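Local coordinates for putative hemin transport system, substrate-binding protein (Burkholderia cenocepacia J2315, PDB 5GIZ) that binds heme in the periplasm and probably hands it to an inner-membrane transporter for uptake, at residues A[122-125]-A[126-129]; A[130-133]-A[134-138]; A[34-37]-A[38-41]; A[71-74]-A[75-78]. All coordinates share one frame; numbering follows the deposited sequence. Where two conformers were deposited one is given.

Contact 1: residues A[122-125]-A[126-129]; sequences AALL and QRFD
L124 and R127 meet at about a right angle, the methyl CD1 of L124 lying 3.4 Å from R127 NH2 over one face of the guanidinium. The same flat group also passes above the L124 backbone, whose CA is 3.7 Å from the guanidinium plane and displaced toward its rim. R127 gets there because its CG stands anti to the carbonyl carbon (chi1 -61°) and its chain bends at chi3, folding back toward the preceding turn; on the way CG passes A123 O at 3.3 Å. The carboxylate of D129 lies alongside the L125 side chain, with L125 CG 3.9 Å from D129 OD2, a plain van der Waals approach. That carboxylate has its main partner outside the pair, a salt bridge from OD2 to R105 of helix 101-114.

Both segments belong to helix 118-141, the long helix that spans the two lobes in periplasmic binding proteins of this metal- and heme-binding class. L124 faces A21 and L22 of helix 13-23, while F128 is buried among V101, V104 and I108 and reaches L255 and P256 of helix 255-269 as well.

Four successive i to i+4 backbone bonds have the regular alpha-helical geometry. The straightest is F128 N to L124 O, 2.9 Å with 171° at the hydrogen; Q126 N to A122 O is longer and more bent, at 155°. A123 O takes two donors: R127 N and a water at 2.6 Å. The further bridge from this water to Q126 OE1 is doubtful, since Q126 was modelled in two conformers.

Contact 2: residues A[130-133]-A[134-138]; sequences RDWQ and AARDA. With SO4 (sulfate ion), chain C.
W132 and R136 form a local i to i+4 contact at the surface of helix 118-141, where W132 borders helix 255-269, next to a second such pair, Q133 and D137. Two pieces of geometry define the first. R136 CG sits over one face of the indole, 4.2 Å from the centroid of its five-membered ring and 19° from the normal, a CH-pi contact. Beyond it the chain bends at chi2, and the guanidinium passes beyond the NE1-CE2-CZ2 edge, where W132 CZ2 lies 3.4 Å above the guanidinium plane, near its rim. With planes 50° apart this is not a stack. At its edge the guanidinium donates from NH2 to O3 of a sulfate, 3.1 Å away; this ion, probably from the crystallisation liquor, is also bound by Y178 OH.

The second pair is polar. Q133 NE2 donates to D137 OD1 at 3.0 Å, approaching from above the carboxylate plane although the acceptor lies nearly in the plane of the amide. A bend at chi2 (65°) turns the Q133 amide toward D137. Under both pairs run the regular backbone bonds, such as R136 N to W132 O at 2.9 Å.

W132 also packs on L255 and V259 and meets Y178 edge-to-face. The i to i+4 pairs thus line the long lobe-linking helix of this class of periplasmic binding protein, W132 on its packed flank and Q133-D137 on the solvent side.

Contact 3: residues A[34-37]-A[38-41]; sequences GADT and TCTY
The chain leaves strand 30-35 and folds back in a type I beta turn from D36 to C39, closed by C39 N donating to D36 O at 3.1 Å. The donor stands 42° out of the carbonyl plane of D36, away from a lone-pair direction. C39, the last residue of this turn, is also the centre of an inverse gamma turn, whose closing bond from T40 N to T38 O is weak.

The side chain of D36 adds an Asx turn to this corner: its OD2 accepts T38 N at 3.0 Å. OD2 also takes T38 OG1, at 2.6 Å, through its syn lone pair, whereas the amide comes from well above the carboxylate plane. Thus one oxygen holds both the backbone and the hydroxyl of T38. The first torsion explains the reach: D36 CG lies between backbone N and carbonyl carbon (chi1 73°), which swings the carboxylate over the turn. Its other oxygen, OD1, accepts from G12 N and lies 3.2 Å from C39 SG. Behind the turn A35 CB packs against C39 CB at 3.7 Å, and C39 in turn touches A16 of helix 13-23.

T37, at the exposed corner, contacts heme in another structure of this protein and here lies beside Y53, the axial ligand of the heme iron in such structures; no heme is bound in this chain. The buried D36 carboxylate, supplied with three donors counting G12 N, is consistent with an ionised group, and its bonds probably hold the shape of the loop that carries T37 beside the heme site.

Contact 4: residues A[71-74]-A[75-78]; sequences LASA and EAGP
S73 O takes a firm bond from A76 N at 3.1 Å, and a water at 2.9 Å is a likely second donor to it. The first bond closes a type I beta turn from S73 to A76 at the C-terminal end of strand 69-72, an inner strand of the parallel sheet in the N-terminal lobe. A76 N is 60° above the carbonyl plane of S73, with only 120° at the oxygen, an oblique approach that accompanies the turn. The same water lies 3.0 Å from A76 O and could bridge the two ends of the turn, although it has more acceptors in reach than protons to give, which leaves its bonds to S73 O and A76 O equally open to question.

A second water lies beside the side chains of S73 and E75. It donates to E75 OE1 at 2.9 Å, while its link to S73 OG is long and weak. E75 brings its carboxylate back alongside S73 by a bend at chi2, which at 97° is away from a staggered value; OE1 comes to 3.4 Å from S73 CB. Both residues also touch Q54, a heme-contacting residue in other structures of this protein, and E75 lies near R55, another of them. The turn therefore stands at the margin of the heme pocket, which is empty in this chain.

After the turn the chain passes through a cis peptide bond to P78, the N-cap of helix 79-87. A76 rests on I11 of the neighbouring strand 6-11, and its CB meets the CB of A72, the last residue of strand 69-72, at 3.9 Å.

From the N terminus, contact 3 comes first (34-41), then contact 4 (71-78), then contacts 1 and 2 (122-138). Each is closed within a few residues before the next opens, so none nests in or crosses another. Contacts 3 and 4 turn the chain at the ends of strands 30-35 and 69-72, which flank strand 6-11 in one parallel sheet; their centres are about 12 Å apart, and Q54 touches residues of both. Contacts 1 and 2 are consecutive parts of helix 118-141, contact 1 seated on helices 13-23 and 101-114 and, through F128, on helix 255-269, which contact 2 also meets. Nearest atoms of contacts 2 and 4 are about 17 Å apart.

Contact 1: residues A[122-125]-A[126-129]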
# COMPACT_ATOMS: atom_id res chain seq x y z
N ALA A 122 -10.11 -16.20 10.69
CA ALA A 122 -10.72 -15.64 11.84
C ALA A 122 -9.68 -15.24 12.92
O ALA A 122 -9.83 -14.23 13.59
CB ALA A 122 -11.70 -16.64 12.41
N ALA A 123 -8.62 -16.03 13.06
CA ALA A 123 -7.57 -15.70 14.05
C ALA A 123 -6.82 -14.44 13.66
O ALA A 123 -6.55 -13.58 14.48
CB ALA A 123 -6.62 -16.86 14.20
N LEU A 124 -6.47 -14.38 12.39
CA LEU A 124 -5.77 -13.18 11.87
C LEU A 124 -6.65 -11.94 12.02
O LEU A 124 -6.19 -10.88 12.41
CB LEU A 124 -5.38 -13.36 10.42
CG LEU A 124 -4.69 -12.18 9.72
CD1 LEU A 124 -3.45 -11.70 10.51
CD2 LEU A 124 -4.32 -12.50 8.28
N LEU A 125 -7.95 -12.06 11.74
CA LEU A 125 -8.85 -10.92 11.86
C LEU A 125 -8.94 -10.42 13.31
O LEU A 125 -8.97 -9.24 13.58
CB LEU A 125 -10.25 -11.27 11.27
CG LEU A 125 -11.21 -10.09 11.22
CD1 LEU A 125 -10.71 -9.07 10.21
CD2 LEU A 125 -12.62 -10.53 10.87
N GLN A 126 -8.99 -11.35 14.25
CA GLN A 126 -9.08 -10.98 15.63
C GLN A 126 -7.81 -10.23 16.07
O GLN A 126 -7.90 -9.23 16.75
CB GLN A 126 -9.31 -12.24 16.42
CG GLN A 126 -9.36 -12.07 17.90
CD GLN A 126 -9.44 -13.44 18.58
OE1 GLN A 126 -8.47 -14.20 18.58
NE2 GLN A 126 -10.56 -13.78 19.08
N ARG A 127 -6.63 -10.68 15.63
CA ARG A 127 -5.35 -9.99 15.95
C ARG A 127 -5.32 -8.61 15.32
O ARG A 127 -4.99 -7.60 15.96
CB ARG A 127 -4.13 -10.77 15.40
CG ARG A 127 -3.96 -12.17 15.96
CD ARG A 127 -2.54 -12.74 15.87
NE ARG A 127 -1.97 -12.83 14.52
CZ ARG A 127 -2.23 -13.80 13.63
NH1 ARG A 127 -3.08 -14.80 13.88
NH2 ARG A 127 -1.61 -13.75 12.45
N PHE A 128 -5.64 -8.56 14.03
CA PHE A 128 -5.70 -7.33 13.29
C PHE A 128 -6.61 -6.32 13.98
O PHE A 128 -6.23 -5.15 14.18
CB PHE A 128 -6.16 -7.61 11.86
CG PHE A 128 -6.29 -6.40 11.04
CD1 PHE A 128 -7.47 -5.68 11.04
CD2 PHE A 128 -5.25 -5.97 10.23
CE1 PHE A 128 -7.64 -4.58 10.25
CE2 PHE A 128 -5.41 -4.86 9.44
CZ PHE A 128 -6.60 -4.15 9.43
N ASP A 129 -7.80 -6.75 14.37
CA ASP A 129 -8.77 -5.86 15.00
C ASP A 129 -8.31 -5.31 16.34
O ASP A 129 -8.50 -4.15 16.63
CB ASP A 129 -10.12 -6.55 15.19
CG ASP A 129 -10.91 -6.71 13.90
OD1 ASP A 129 -10.53 -6.12 12.85
OD2 ASP A 129 -11.97 -7.41 13.90
O HOH W 1 -6.14 -14.19 16.98

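Contact 2: residues A[130-133]-A[134-138]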
# COMPACT_ATOMS: atom_id res chain seq x y z
N ARG A 130 -7.60 -6.15 17.12
CA ARG A 130 -7.02 -5.71 18.38
C ARG A 130 -5.94 -4.68 18.10
O ARG A 130 -5.87 -3.63 18.74
CB ARG A 130 -6.48 -6.94 19.14
CG ARG A 130 -5.89 -6.68 20.49
CD ARG A 130 -5.67 -8.01 21.20
NE ARG A 130 -4.72 -8.92 20.52
CZ ARG A 130 -4.99 -10.15 20.03
NH1 ARG A 130 -6.21 -10.70 20.10
NH2 ARG A 130 -4.00 -10.85 19.46
N ASP A 131 -5.07 -4.99 17.16
CA ASP A 131 -4.03 -4.05 16.83
C ASP A 131 -4.58 -2.73 16.27
O ASP A 131 -4.05 -1.63 16.54
CB ASP A 131 -3.05 -4.65 15.84
CG ASP A 131 -2.22 -5.78 16.43
OD1 ASP A 131 -2.14 -5.95 17.65
OD2 ASP A 131 -1.62 -6.51 15.67
N TRP A 132 -5.63 -2.84 15.46
CA TRP A 132 -6.25 -1.64 14.93
C TRP A 132 -6.80 -0.73 16.03
O TRP A 132 -6.63 0.48 15.99
CB TRP A 132 -7.31 -2.02 13.95
CG TRP A 132 -7.94 -0.81 13.29
CD1 TRP A 132 -9.24 -0.49 13.34
CD2 TRP A 132 -7.30 0.20 12.50
NE1 TRP A 132 -9.46 0.67 12.65
CE2 TRP A 132 -8.28 1.13 12.13
CE3 TRP A 132 -5.99 0.41 12.10
CZ2 TRP A 132 -8.03 2.22 11.33
CZ3 TRP A 132 -5.72 1.55 11.33
CH2 TRP A 132 -6.75 2.41 10.92
N GLN A 133 -7.51 -1.30 17.00
CA GLN A 133 -7.99 -0.49 18.08
C GLN A 133 -6.86 0.22 18.84
O GLN A 133 -6.96 1.39 19.17
CB GLN A 133 -8.85 -1.32 19.05
CG GLN A 133 -9.41 -0.48 20.18
CD GLN A 133 -10.40 0.55 19.68
OE1 GLN A 133 -11.43 0.19 19.09
NE2 GLN A 133 -10.10 1.86 19.91
N ALA A 134 -5.77 -0.48 19.07
CA ALA A 134 -4.58 0.11 19.70
C ALA A 134 -4.02 1.24 18.87
O ALA A 134 -3.63 2.25 19.39
CB ALA A 134 -3.55 -0.98 19.96
N ALA A 135 -3.96 1.08 17.56
CA ALA A 135 -3.46 2.13 16.67
C ALA A 135 -4.40 3.36 16.73
O ALA A 135 -3.95 4.50 16.86
CB ALA A 135 -3.35 1.57 15.26
N ARG A 136 -5.70 3.13 16.70
CA ARG A 136 -6.68 4.21 16.84
C ARG A 136 -6.42 4.97 18.14
O ARG A 136 -6.41 6.19 18.14
CB ARG A 136 -8.09 3.66 16.89
CG ARG A 136 -8.63 3.19 15.59
CD ARG A 136 -8.81 4.27 14.57
NE ARG A 136 -9.90 3.94 13.65
CZ ARG A 136 -10.30 4.73 12.64
NH1 ARG A 136 -9.68 5.91 12.45
NH2 ARG A 136 -11.33 4.35 11.87
N ASP A 137 -6.23 4.22 19.23
CA ASP A 137 -5.92 4.80 20.55
C ASP A 137 -4.64 5.61 20.55
O ASP A 137 -4.62 6.70 21.13
CB ASP A 137 -5.80 3.71 21.64
CG ASP A 137 -7.13 3.05 21.98
OD1 ASP A 137 -8.20 3.56 21.52
OD2 ASP A 137 -7.09 2.03 22.73
N ALA A 138 -3.61 5.10 19.90
CA ALA A 138 -2.32 5.80 19.84
C ALA A 138 -2.47 7.15 19.10
O ALA A 138 -1.96 8.20 19.52
CB ALA A 138 -1.28 4.93 19.16
S SO4 C . -12.79 4.84 8.09
O1 SO4 C . -12.20 3.54 8.13
O2 SO4 C . -14.28 4.78 7.99
O3 SO4 C . -12.39 5.65 9.24
O4 SO4 C . -12.43 5.62 6.95

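Contact 3: residues A[34-37]-A[38-41]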
# COMPACT_ATOMS: atom_id res chain seq x y z
N GLY A 34 4.16 -17.98 -7.08
CA GLY A 34 4.50 -16.88 -7.94
C GLY A 34 3.72 -15.65 -7.48
O GLY A 34 2.74 -15.76 -6.70
N ALA A 35 4.17 -14.50 -7.96
CA ALA A 35 3.60 -13.19 -7.63
C ALA A 35 3.99 -12.15 -8.66
O ALA A 35 4.81 -12.41 -9.53
CB ALA A 35 4.08 -12.74 -6.26
N ASP A 36 3.43 -10.96 -8.51
CA ASP A 36 3.93 -9.82 -9.29
C ASP A 36 5.05 -9.13 -8.50
O ASP A 36 5.31 -9.44 -7.32
CB ASP A 36 2.82 -8.83 -9.55
CG ASP A 36 2.46 -8.06 -8.33
OD1 ASP A 36 1.93 -8.73 -7.40
OD2 ASP A 36 2.72 -6.83 -8.31
N THR A 37 5.70 -8.18 -9.16
CA THR A 37 6.86 -7.52 -8.55
C THR A 37 6.61 -6.71 -7.31
O THR A 37 7.57 -6.42 -6.57
CB THR A 37 7.52 -6.61 -9.57
OG1 THR A 37 6.60 -5.60 -10.00
CG2 THR A 37 8.02 -7.42 -10.77
N THR A 38 5.36 -6.33 -7.05
CA THR A 38 5.06 -5.57 -5.84
C THR A 38 5.08 -6.40 -4.57
O THR A 38 5.02 -5.86 -3.46
CB THR A 38 3.71 -4.80 -5.90
OG1 THR A 38 2.60 -5.69 -5.96
CG2 THR A 38 3.66 -3.86 -7.04
N CYS A 39 5.19 -7.72 -4.70
CA CYS A 39 5.13 -8.59 -3.54
C CYS A 39 6.50 -8.84 -2.99
O CYS A 39 7.16 -9.85 -3.28
CB CYS A 39 4.44 -9.93 -3.87
SG CYS A 39 2.74 -9.76 -4.44
N THR A 40 6.93 -7.91 -2.14
CA THR A 40 8.27 -7.89 -1.58
C THR A 40 8.34 -8.16 -0.09
O THR A 40 9.40 -8.17 0.46
CB THR A 40 8.95 -6.58 -1.83
OG1 THR A 40 8.20 -5.57 -1.16
CG2 THR A 40 8.99 -6.28 -3.29
N TYR A 41 7.20 -8.37 0.57
CA TYR A 41 7.10 -8.59 2.01
C TYR A 41 6.15 -9.74 2.31
O TYR A 41 5.09 -9.82 1.74
CB TYR A 41 6.59 -7.31 2.72
CG TYR A 41 6.84 -7.38 4.18
CD1 TYR A 41 5.91 -7.94 5.05
CD2 TYR A 41 8.03 -6.95 4.72
CE1 TYR A 41 6.14 -8.07 6.41
CE2 TYR A 41 8.28 -7.10 6.07
CZ TYR A 41 7.35 -7.69 6.89
OH TYR A 41 7.57 -7.82 8.25

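Contact 4: residues A[71-74]-A[75-78]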
# COMPACT_ATOMS: atom_id res chain seq x y z
N LEU A 71 -5.04 -15.10 -6.84
CA LEU A 71 -5.64 -14.07 -6.05
C LEU A 71 -5.14 -12.76 -6.58
O LEU A 71 -3.93 -12.51 -6.56
CB LEU A 71 -5.26 -14.21 -4.58
CG LEU A 71 -5.50 -15.61 -3.98
CD1 LEU A 71 -4.91 -15.64 -2.55
CD2 LEU A 71 -6.93 -15.99 -4.05
N ALA A 72 -6.05 -11.93 -7.07
CA ALA A 72 -5.68 -10.73 -7.78
C ALA A 72 -6.23 -9.48 -7.19
O ALA A 72 -7.44 -9.38 -6.89
CB ALA A 72 -6.13 -10.83 -9.24
N SER A 73 -5.36 -8.50 -7.04
CA SER A 73 -5.79 -7.22 -6.51
C SER A 73 -6.59 -6.52 -7.59
O SER A 73 -6.53 -6.87 -8.79
CB SER A 73 -4.57 -6.39 -6.14
OG SER A 73 -3.93 -6.07 -7.33
N ALA A 74 -7.24 -5.44 -7.15
CA ALA A 74 -8.01 -4.58 -8.03
C ALA A 74 -7.15 -4.02 -9.17
O ALA A 74 -7.63 -3.78 -10.25
CB ALA A 74 -8.62 -3.44 -7.21
N GLU A 75 -5.86 -3.84 -8.90
CA GLU A 75 -4.92 -3.23 -9.84
C GLU A 75 -4.32 -4.21 -10.89
O GLU A 75 -3.70 -3.80 -11.89
CB GLU A 75 -3.83 -2.53 -8.99
CG GLU A 75 -4.38 -1.43 -8.05
CD GLU A 75 -4.64 -1.84 -6.58
OE1 GLU A 75 -4.71 -3.03 -6.22
OE2 GLU A 75 -4.80 -0.93 -5.72
N ALA A 76 -4.53 -5.51 -10.70
CA ALA A 76 -3.95 -6.53 -11.58
C ALA A 76 -4.42 -6.41 -13.04
O ALA A 76 -5.60 -6.27 -13.29
CB ALA A 76 -4.27 -7.91 -11.05
N GLY A 77 -3.50 -6.44 -13.98
CA GLY A 77 -3.79 -6.28 -15.39
C GLY A 77 -2.58 -6.49 -16.28
O GLY A 77 -1.53 -6.91 -15.81
N PRO A 78 -2.71 -6.22 -17.59
CA PRO A 78 -3.86 -5.56 -18.18
C PRO A 78 -5.00 -6.53 -18.38
O PRO A 78 -4.84 -7.73 -18.21
CB PRO A 78 -3.31 -5.08 -19.53
CG PRO A 78 -2.31 -6.08 -19.90
CD PRO A 78 -1.66 -6.49 -18.59
O HOH W 2 -7.78 -6.90 -11.40
O HOH W 3 -2.15 -4.09 -5.43